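Local coordinates for zinc transport protein ZntB (Vibrio parahaemolyticus RIMD 2210633, PDB 3CK6) that probably takes up zinc as a zinc:proton symporter of the CorA metal ion transporter family, with a cytoplasmic domain that forms a funnel-shaped homopentamer, at residues E26-N31 / L101-A106. The protein carries 1 engineered substitution. Residues are numbered along the deposited sequence; the frame is centred on the assembly and turned at random.
Sequences EHIQPN and LYFQGA
One direct hydrogen bond joins the loop 26-31 to the hairpin end 101-106: Asn-31 N donates to Gly-105 O over 2.7 Å, nearly straight at 173°, though the N-H reaches the oxygen from above the carbonyl plane. Beside it the CA-H of Pro-30 leans on the same oxygen, so two donors of very different strength share one acceptor. A water adds a second link: it gives a hydrogen bond to Gln-104 O at 3.0 Å and a weak one to Ile-28 O, and accepts weakly from Gln-104 NE2. Ile-28 O has another partner, since His-27 ND1 donates to it in the carbonyl plane, along a lone pair, at 2.7 Å; this bond lies in the imidazole plane and fixes the turn of the ring.

Apolar contact centres on buried Ile-28. Its CG1 takes the crowded position between backbone N and carbonyl carbon (chi1 76°), and Ile-28 CD1 meets the Phe-103 ring in its plane, at the edge, 3.6 Å from Phe-103 CD2. Ile-28 CD1 also lies 3.9 Å from Ala-106 CB. The Gln-104 chain, extended beyond CG, crosses Ile-28 at about a right angle and sets NE2 3.9 Å from Ile-28 CG1. Tyr-34 of strand 32-37 touches both Ile-28 and Ala-106, and its hydroxyl is hydrogen-bonded to Gln-29 N.

Two carbons touch carbonyls: Pro-30 CG lies 3.6 Å from Gln-104 O, and Ala-106 CB 3.4 Å from Gln-29 O.

Phe-103 to Ala-106 form a type I' turn, closed by hydrogen bonds in both directions between the backbones of its end residues; Gln-104 and Gly-105 take the positive phi values it requires. This is a tight two-residue beta hairpin, linking antiparallel strands 96-103 and 106-111 of the mixed sheet, with the loop leading into strand 32-37, the parallel neighbour of 106-111, laid against its tip.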
loop_
_atom_site.group_PDB
_atom_site.type_symbol
_atom_site.label_atom_id
_atom_site.label_comp_id
_atom_site.label_asym_id
_atom_site.label_seq_id
_atom_site.Cartn_x
_atom_site.Cartn_y
_atom_site.Cartn_z
ATOM N N GLU E 26 -44.637 -10.356 14.220
ATOM C CA GLU E 26 -44.872 -10.035 15.630
ATOM C C GLU E 26 -43.756 -9.122 16.168
ATOM O O GLU E 26 -43.068 -8.440 15.394
ATOM C CB GLU E 26 -45.025 -11.332 16.434
ATOM C CG GLU E 26 -46.098 -12.291 15.864
ATOM C CD GLU E 26 -46.519 -13.422 16.815
ATOM O OE1 GLU E 26 -45.629 -14.141 17.347
ATOM O OE2 GLU E 26 -47.752 -13.601 17.010
ATOM N N HIS E 27 -43.588 -9.091 17.483
ATOM C CA HIS E 27 -42.497 -8.359 18.101
ATOM C C HIS E 27 -41.274 -9.284 18.159
ATOM O O HIS E 27 -41.393 -10.448 18.540
ATOM C CB HIS E 27 -42.928 -7.925 19.510
ATOM C CG HIS E 27 -42.004 -6.945 20.165
ATOM N ND1 HIS E 27 -40.672 -7.216 20.400
ATOM C CD2 HIS E 27 -42.230 -5.708 20.672
ATOM C CE1 HIS E 27 -40.114 -6.183 21.009
ATOM N NE2 HIS E 27 -41.036 -5.251 21.178
ATOM N N ILE E 28 -40.105 -8.772 17.772
ATOM C CA ILE E 28 -38.881 -9.571 17.829
ATOM C C ILE E 28 -38.453 -9.885 19.285
ATOM O O ILE E 28 -38.756 -9.128 20.229
ATOM C CB ILE E 28 -37.711 -8.967 16.989
ATOM C CG1 ILE E 28 -37.077 -7.777 17.695
ATOM C CG2 ILE E 28 -38.191 -8.582 15.560
ATOM C CD1 ILE E 28 -35.696 -7.439 17.174
ATOM N N GLN E 29 -37.776 -11.021 19.455
ATOM C CA GLN E 29 -37.354 -11.488 20.770
ATOM C C GLN E 29 -35.877 -11.870 20.754
ATOM O O GLN E 29 -35.382 -12.384 19.747
ATOM C CB GLN E 29 -38.188 -12.696 21.221
ATOM C CG GLN E 29 -39.705 -12.563 21.062
ATOM C CD GLN E 29 -40.330 -11.520 21.976
ATOM O OE1 GLN E 29 -41.440 -11.049 21.716
ATOM N NE2 GLN E 29 -39.624 -11.136 23.025
ATOM N N PRO E 30 -35.168 -11.604 21.855
ATOM C CA PRO E 30 -33.766 -11.976 21.950
ATOM C C PRO E 30 -33.578 -13.484 21.761
ATOM O O PRO E 30 -34.423 -14.263 22.203
ATOM C CB PRO E 30 -33.383 -11.543 23.378
ATOM C CG PRO E 30 -34.353 -10.465 23.713
ATOM C CD PRO E 30 -35.632 -10.920 23.085
ATOM N N ASN E 31 -32.497 -13.875 21.081
ATOM C CA ASN E 31 -32.183 -15.279 20.779
ATOM C C ASN E 31 -33.015 -15.924 19.649
ATOM O O ASN E 31 -32.895 -17.111 19.382
ATOM C CB ASN E 31 -32.153 -16.145 22.048
ATOM C CG ASN E 31 -31.069 -15.708 22.998
ATOM O OD1 ASN E 31 -31.344 -15.325 24.136
ATOM N ND2 ASN E 31 -29.823 -15.696 22.509
ATOM N N LEU E 101 -29.025 -8.007 10.339
ATOM C CA LEU E 101 -29.081 -7.107 11.478
ATOM C C LEU E 101 -28.996 -7.936 12.737
ATOM O O LEU E 101 -29.730 -8.909 12.880
ATOM C CB LEU E 101 -30.434 -6.365 11.451
ATOM C CG LEU E 101 -30.664 -4.991 12.077
ATOM C CD1 LEU E 101 -29.773 -3.929 11.449
ATOM C CD2 LEU E 101 -32.141 -4.586 11.917
ATOM N N TYR E 102 -28.099 -7.578 13.657
ATOM C CA TYR E 102 -28.183 -8.098 15.037
ATOM C C TYR E 102 -28.727 -6.947 15.878
ATOM O O TYR E 102 -28.101 -5.905 15.985
ATOM C CB TYR E 102 -26.821 -8.582 15.539
ATOM C CG TYR E 102 -26.780 -9.137 16.974
ATOM C CD1 TYR E 102 -27.591 -10.212 17.359
ATOM C CD2 TYR E 102 -25.894 -8.627 17.908
ATOM C CE1 TYR E 102 -27.555 -10.730 18.664
ATOM C CE2 TYR E 102 -25.825 -9.162 19.239
ATOM C CZ TYR E 102 -26.663 -10.215 19.589
ATOM O OH TYR E 102 -26.636 -10.754 20.854
ATOM N N PHE E 103 -29.932 -7.134 16.407
ATOM C CA PHE E 103 -30.736 -6.044 16.924
ATOM C C PHE E 103 -31.524 -6.546 18.130
ATOM O O PHE E 103 -32.218 -7.559 18.057
ATOM C CB PHE E 103 -31.652 -5.456 15.839
ATOM C CG PHE E 103 -32.466 -4.253 16.291
ATOM C CD1 PHE E 103 -31.903 -2.967 16.310
ATOM C CD2 PHE E 103 -33.785 -4.407 16.718
ATOM C CE1 PHE E 103 -32.640 -1.858 16.733
ATOM C CE2 PHE E 103 -34.537 -3.303 17.132
ATOM C CZ PHE E 103 -33.961 -2.022 17.139
ATOM N N GLN E 104 -31.368 -5.844 19.249
ATOM C CA GLN E 104 -31.933 -6.255 20.552
ATOM C C GLN E 104 -31.792 -7.759 20.801
ATOM O O GLN E 104 -32.714 -8.389 21.319
ATOM C CB GLN E 104 -33.406 -5.849 20.685
ATOM C CG GLN E 104 -33.687 -4.353 20.631
ATOM C CD GLN E 104 -35.181 -4.018 20.457
ATOM O OE1 GLN E 104 -35.563 -2.858 20.536
ATOM N NE2 GLN E 104 -36.019 -5.033 20.221
ATOM N N GLY E 105 -30.650 -8.338 20.418
ATOM C CA GLY E 105 -30.344 -9.732 20.744
ATOM C C GLY E 105 -30.952 -10.751 19.773
ATOM O O GLY E 105 -30.855 -11.955 19.999
ATOM N N ALA E 106 -31.608 -10.262 18.729
ATOM C CA ALA E 106 -32.151 -11.118 17.665
ATOM C C ALA E 106 -31.325 -10.977 16.402
ATOM O O ALA E 106 -30.765 -9.913 16.130
ATOM C CB ALA E 106 -33.588 -10.739 17.362
HETATM O O HOH W 1 -35.679 -8.299 20.726
#